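Local coordinates for ATP-dependent RNA helicase HrpB (Escherichia coli, PDB 6EUD), which hydrolyses ATP to ADP and phosphate as a DExH-box RNA helicase that also binds single-stranded RNA, at residues G52-A64 against T97-M110. Sequence-based numbering, arbitrary orientation.
Sequences GKIILLEPRRLAA and TRLEVVTEGVLTRM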
loop_
_atom_site.group_PDB
_atom_site.type_symbol
_atom_site.label_atom_id
_atom_site.label_comp_id
_atom_site.label_asym_id
_atom_site.label_seq_id
_atom_site.Cartn_x
_atom_site.Cartn_y
_atom_site.Cartn_z
ATOM N N GLY A 52 27.904 -27.363 -2.982
ATOM C CA GLY A 52 26.662 -27.823 -3.574
ATOM C C GLY A 52 26.144 -26.988 -4.730
ATOM O O GLY A 52 26.897 -26.621 -5.637
ATOM N N LYS A 53 24.846 -26.693 -4.685
ATOM C CA LYS A 53 24.147 -25.985 -5.752
ATOM C C LYS A 53 24.173 -24.471 -5.545
ATOM O O LYS A 53 24.352 -23.995 -4.427
ATOM C CB LYS A 53 22.703 -26.474 -5.838
ATOM C CG LYS A 53 22.377 -27.193 -7.130
ATOM C CD LYS A 53 21.480 -28.378 -6.831
ATOM C CE LYS A 53 20.864 -28.963 -8.099
ATOM N NZ LYS A 53 21.853 -29.057 -9.199
ATOM N N ILE A 54 24.012 -23.721 -6.632
ATOM C CA ILE A 54 23.894 -22.264 -6.572
ATOM C C ILE A 54 22.641 -21.814 -7.303
ATOM O O ILE A 54 22.409 -22.221 -8.441
ATOM C CB ILE A 54 25.100 -21.555 -7.204
ATOM C CG1 ILE A 54 26.407 -22.039 -6.578
ATOM C CG2 ILE A 54 24.948 -20.043 -7.083
ATOM C CD1 ILE A 54 27.642 -21.472 -7.251
ATOM N N ILE A 55 21.831 -20.982 -6.656
ATOM C CA ILE A 55 20.621 -20.469 -7.288
ATOM C C ILE A 55 20.808 -19.013 -7.701
ATOM O O ILE A 55 21.312 -18.196 -6.919
ATOM C CB ILE A 55 19.399 -20.566 -6.370
ATOM C CG1 ILE A 55 19.290 -21.955 -5.732
ATOM C CG2 ILE A 55 18.139 -20.248 -7.154
ATOM C CD1 ILE A 55 18.959 -23.059 -6.700
ATOM N N LEU A 56 20.404 -18.699 -8.932
ATOM C CA LEU A 56 20.529 -17.348 -9.465
ATOM C C LEU A 56 19.169 -16.783 -9.852
ATOM O O LEU A 56 18.623 -17.135 -10.910
ATOM C CB LEU A 56 21.459 -17.336 -10.676
ATOM C CG LEU A 56 21.698 -15.980 -11.338
ATOM C CD1 LEU A 56 22.314 -15.005 -10.346
ATOM C CD2 LEU A 56 22.580 -16.135 -12.559
ATOM N N LEU A 57 18.632 -15.911 -8.988
ATOM C CA LEU A 57 17.337 -15.259 -9.218
ATOM C C LEU A 57 17.473 -14.117 -10.204
ATOM O O LEU A 57 18.358 -13.277 -10.061
ATOM C CB LEU A 57 16.740 -14.727 -7.907
ATOM C CG LEU A 57 15.435 -13.921 -8.055
ATOM C CD1 LEU A 57 14.321 -14.803 -8.596
ATOM C CD2 LEU A 57 14.998 -13.263 -6.745
ATOM N N GLU A 58 16.591 -14.087 -11.200
ATOM C CA GLU A 58 16.543 -12.986 -12.155
ATOM C C GLU A 58 15.157 -12.344 -12.122
ATOM O O GLU A 58 14.167 -13.034 -11.938
ATOM C CB GLU A 58 16.890 -13.482 -13.560
ATOM C CG GLU A 58 18.303 -14.061 -13.689
ATOM C CD GLU A 58 19.394 -13.009 -13.543
ATOM O OE1 GLU A 58 19.113 -11.828 -13.838
ATOM O OE2 GLU A 58 20.530 -13.363 -13.142
ATOM N N PRO A 59 15.084 -11.018 -12.309
ATOM C CA PRO A 59 13.835 -10.274 -12.090
ATOM C C PRO A 59 12.737 -10.606 -13.093
ATOM O O PRO A 59 11.580 -10.631 -12.711
ATOM C CB PRO A 59 14.264 -8.819 -12.242
ATOM C CG PRO A 59 15.448 -8.884 -13.188
ATOM C CD PRO A 59 16.153 -10.170 -12.874
ATOM N N ARG A 60 13.073 -10.839 -14.353
ATOM C CA ARG A 60 12.046 -11.221 -15.320
ATOM C C ARG A 60 12.431 -12.448 -16.115
ATOM O O ARG A 60 13.586 -12.874 -16.096
ATOM C CB ARG A 60 11.750 -10.081 -16.284
ATOM C CG ARG A 60 10.980 -8.930 -15.665
ATOM C CD ARG A 60 11.257 -7.663 -16.450
ATOM N NE ARG A 60 12.696 -7.443 -16.570
ATOM C CZ ARG A 60 13.412 -6.719 -15.716
ATOM N NH1 ARG A 60 12.816 -6.130 -14.686
ATOM N NH2 ARG A 60 14.719 -6.576 -15.894
ATOM N N ARG A 61 11.450 -13.000 -16.821
ATOM C CA ARG A 61 11.643 -14.208 -17.612
ATOM C C ARG A 61 12.711 -14.015 -18.685
ATOM O O ARG A 61 13.528 -14.901 -18.939
ATOM C CB ARG A 61 10.323 -14.623 -18.265
ATOM C CG ARG A 61 10.225 -16.088 -18.674
ATOM C CD ARG A 61 8.881 -16.344 -19.312
ATOM N NE ARG A 61 8.377 -15.113 -19.917
ATOM C CZ ARG A 61 7.111 -14.707 -19.867
ATOM N NH1 ARG A 61 6.197 -15.435 -19.235
ATOM N NH2 ARG A 61 6.755 -13.568 -20.451
ATOM N N LEU A 62 12.719 -12.841 -19.302
ATOM C CA LEU A 62 13.595 -12.598 -20.445
ATOM C C LEU A 62 15.044 -12.494 -20.018
ATOM O O LEU A 62 15.939 -12.964 -20.715
ATOM C CB LEU A 62 13.171 -11.328 -21.176
ATOM C CG LEU A 62 11.675 -11.021 -21.089
ATOM C CD1 LEU A 62 11.414 -9.623 -21.606
ATOM C CD2 LEU A 62 10.852 -12.050 -21.866
ATOM N N ALA A 63 15.263 -11.876 -18.865
ATOM C CA ALA A 63 16.598 -11.773 -18.304
ATOM C C ALA A 63 17.136 -13.152 -17.963
ATOM O O ALA A 63 18.303 -13.462 -18.223
ATOM C CB ALA A 63 16.588 -10.886 -17.057
ATOM N N ALA A 64 16.260 -13.973 -17.388
ATOM C CA ALA A 64 16.637 -15.244 -16.776
ATOM C C ALA A 64 17.191 -16.243 -17.770
ATOM O O ALA A 64 18.057 -17.050 -17.422
ATOM C CB ALA A 64 15.446 -15.857 -16.051
ATOM N N THR A 97 22.648 -30.584 -13.165
ATOM C CA THR A 97 22.884 -29.168 -12.902
ATOM C C THR A 97 23.570 -28.869 -11.570
ATOM O O THR A 97 23.580 -29.699 -10.663
ATOM C CB THR A 97 21.527 -28.418 -12.971
ATOM O OG1 THR A 97 20.778 -28.904 -14.094
ATOM C CG2 THR A 97 21.746 -26.953 -13.173
ATOM N N ARG A 98 24.161 -27.687 -11.459
ATOM C CA ARG A 98 24.655 -27.214 -10.176
ATOM C C ARG A 98 24.299 -25.741 -10.022
ATOM O O ARG A 98 24.335 -25.190 -8.924
ATOM C CB ARG A 98 26.160 -27.454 -10.055
ATOM C CG ARG A 98 26.515 -28.905 -9.747
ATOM C CD ARG A 98 27.998 -29.058 -9.536
ATOM N NE ARG A 98 28.477 -28.091 -8.555
ATOM C CZ ARG A 98 29.759 -27.856 -8.301
ATOM N NH1 ARG A 98 30.699 -28.519 -8.964
ATOM N NH2 ARG A 98 30.098 -26.949 -7.392
ATOM N N LEU A 99 23.923 -25.124 -11.137
ATOM C CA LEU A 99 23.584 -23.710 -11.174
ATOM C C LEU A 99 22.237 -23.535 -11.858
ATOM O O LEU A 99 22.112 -23.749 -13.066
ATOM C CB LEU A 99 24.678 -22.918 -11.904
ATOM C CG LEU A 99 24.683 -21.385 -11.954
ATOM C CD1 LEU A 99 23.797 -20.851 -13.071
ATOM C CD2 LEU A 99 24.277 -20.798 -10.624
ATOM N N GLU A 100 21.231 -23.150 -11.083
ATOM C CA GLU A 100 19.899 -22.926 -11.625
ATOM C C GLU A 100 19.596 -21.427 -11.672
ATOM O O GLU A 100 19.896 -20.692 -10.730
ATOM C CB GLU A 100 18.856 -23.684 -10.799
ATOM C CG GLU A 100 19.041 -25.197 -10.839
ATOM C CD GLU A 100 17.998 -25.962 -10.028
ATOM O OE1 GLU A 100 17.216 -25.322 -9.296
ATOM O OE2 GLU A 100 17.957 -27.212 -10.123
ATOM N N VAL A 101 19.024 -20.978 -12.786
ATOM C CA VAL A 101 18.680 -19.572 -12.971
ATOM C C VAL A 101 17.167 -19.424 -12.970
ATOM O O VAL A 101 16.511 -19.692 -13.970
ATOM C CB VAL A 101 19.253 -18.998 -14.288
ATOM C CG1 VAL A 101 19.010 -17.496 -14.363
ATOM C CG2 VAL A 101 20.746 -19.303 -14.405
ATOM N N VAL A 102 16.622 -18.979 -11.842
ATOM C CA VAL A 102 15.179 -18.980 -11.634
ATOM C C VAL A 102 14.568 -17.581 -11.722
ATOM O O VAL A 102 15.279 -16.576 -11.641
ATOM C CB VAL A 102 14.836 -19.600 -10.265
ATOM C CG1 VAL A 102 15.443 -20.992 -10.155
ATOM C CG2 VAL A 102 15.341 -18.715 -9.132
ATOM N N THR A 103 13.247 -17.534 -11.889
ATOM C CA THR A 103 12.487 -16.285 -11.944
ATOM C C THR A 103 10.990 -16.510 -11.770
ATOM O O THR A 103 10.541 -17.642 -11.634
ATOM C CB THR A 103 12.670 -15.564 -13.266
ATOM O OG1 THR A 103 11.916 -14.343 -13.242
ATOM C CG2 THR A 103 12.151 -16.440 -14.398
ATOM N N GLU A 104 10.224 -15.422 -11.800
ATOM C CA GLU A 104 8.764 -15.470 -11.702
ATOM C C GLU A 104 8.234 -16.206 -10.462
ATOM O O GLU A 104 7.312 -17.024 -10.570
ATOM C CB GLU A 104 8.177 -16.119 -12.955
ATOM C CG GLU A 104 8.369 -15.293 -14.202
ATOM C CD GLU A 104 7.842 -15.975 -15.445
ATOM O OE1 GLU A 104 7.261 -15.264 -16.285
ATOM O OE2 GLU A 104 8.007 -17.209 -15.585
ATOM N N GLY A 105 8.815 -15.910 -9.301
ATOM C CA GLY A 105 8.358 -16.473 -8.040
ATOM C C GLY A 105 8.841 -17.883 -7.759
ATOM O O GLY A 105 8.492 -18.451 -6.723
ATOM N N VAL A 106 9.633 -18.452 -8.670
ATOM C CA VAL A 106 10.117 -19.823 -8.504
ATOM C C VAL A 106 10.964 -19.970 -7.229
ATOM O O VAL A 106 10.811 -20.934 -6.481
ATOM C CB VAL A 106 10.936 -20.289 -9.732
ATOM C CG1 VAL A 106 11.770 -21.521 -9.399
ATOM C CG2 VAL A 106 10.020 -20.564 -10.921
ATOM N N LEU A 107 11.840 -19.006 -6.970
ATOM C CA LEU A 107 12.662 -19.068 -5.768
ATOM C C LEU A 107 11.791 -19.136 -4.518
ATOM O O LEU A 107 12.076 -19.888 -3.577
ATOM C CB LEU A 107 13.600 -17.874 -5.701
ATOM C CG LEU A 107 14.497 -17.801 -4.467
ATOM C CD1 LEU A 107 15.187 -19.134 -4.223
ATOM C CD2 LEU A 107 15.540 -16.688 -4.613
ATOM N N THR A 108 10.709 -18.367 -4.526
ATOM C CA THR A 108 9.767 -18.390 -3.414
ATOM C C THR A 108 9.166 -19.791 -3.216
ATOM O O THR A 108 9.103 -20.267 -2.090
ATOM C CB THR A 108 8.634 -17.359 -3.611
ATOM O OG1 THR A 108 9.200 -16.062 -3.852
ATOM C CG2 THR A 108 7.724 -17.302 -2.365
ATOM N N ARG A 109 8.735 -20.436 -4.300
ATOM C CA ARG A 109 8.219 -21.814 -4.242
ATOM C C ARG A 109 9.214 -22.807 -3.642
ATOM O O ARG A 109 8.859 -23.597 -2.768
ATOM C CB ARG A 109 7.813 -22.298 -5.640
ATOM C CG ARG A 109 6.540 -21.656 -6.149
ATOM C CD ARG A 109 5.512 -21.594 -5.039
ATOM N NE ARG A 109 4.791 -20.337 -5.104
ATOM C CZ ARG A 109 4.269 -19.726 -4.052
ATOM N NH1 ARG A 109 4.382 -20.259 -2.843
ATOM N NH2 ARG A 109 3.638 -18.572 -4.212
ATOM N N MET A 110 10.456 -22.747 -4.116
ATOM C CA MET A 110 11.529 -23.624 -3.658
ATOM C C MET A 110 11.763 -23.539 -2.147
ATOM O O MET A 110 11.894 -24.561 -1.469
ATOM C CB MET A 110 12.828 -23.298 -4.408
ATOM C CG MET A 110 12.743 -23.548 -5.907
ATOM S SD MET A 110 14.207 -23.029 -6.836
ATOM C CE MET A 110 15.506 -23.894 -5.959
#
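Two neighbouring parallel strands of the RecA-like, P-loop NTPase sheet in the helicase ATP-binding domain meet here: Ile54 to Leu57 pair in order with Leu99 to Val102, and their short axes diverge by 21°. Five backbone bonds alternate across the seam, Ile54 N to Arg98 O through Glu58 N to Val102 O (2.8 Å). Four run nearly straight off the carbonyl; the exception is Val102 N, which reaches Leu56 O from 40° above the carbonyl plane. The other edge of 53-57 bonds to strand 120-125, which leads into the DEFH box, so this strand is interior. On one face, Leu99 CD2 lies against Ile54 CB (3.6 Å), while Leu56 and Val101 stand side by side under helix 61-74. On the other face, helix 106-113 packs across the seam. Ile55 turns CG1 beside its own backbone N and sends CD1 tip to tip against Met110 CE (3.6 Å); its CG2 branch touches Val102 CG2, and the side chains of Leu107 and Leu57 cross at about a right angle, Leu107 CD2 against Leu57 CB. Glu100 runs alongside Ile55 with its carboxylate salt-bridged to Arg86 of the adjacent strand. Past the strand ends, Arg61 NH1 and Glu104 OE1 (3.1 Å) form a salt bridge by charge alone, the oxygen well out of the guanidinium plane, while Glu104 OE2 accepts a hydrogen bond from Arg88 N. The side chain of Glu58 lies about 5 Å from that of Ser37, part of the predicted ATP site. With OG1 opposite the backbone N (chi1 -179°), Thr103 donates to Glu58 O at 2.9 Å and sets CG2 3.7 Å from Ala64 CB.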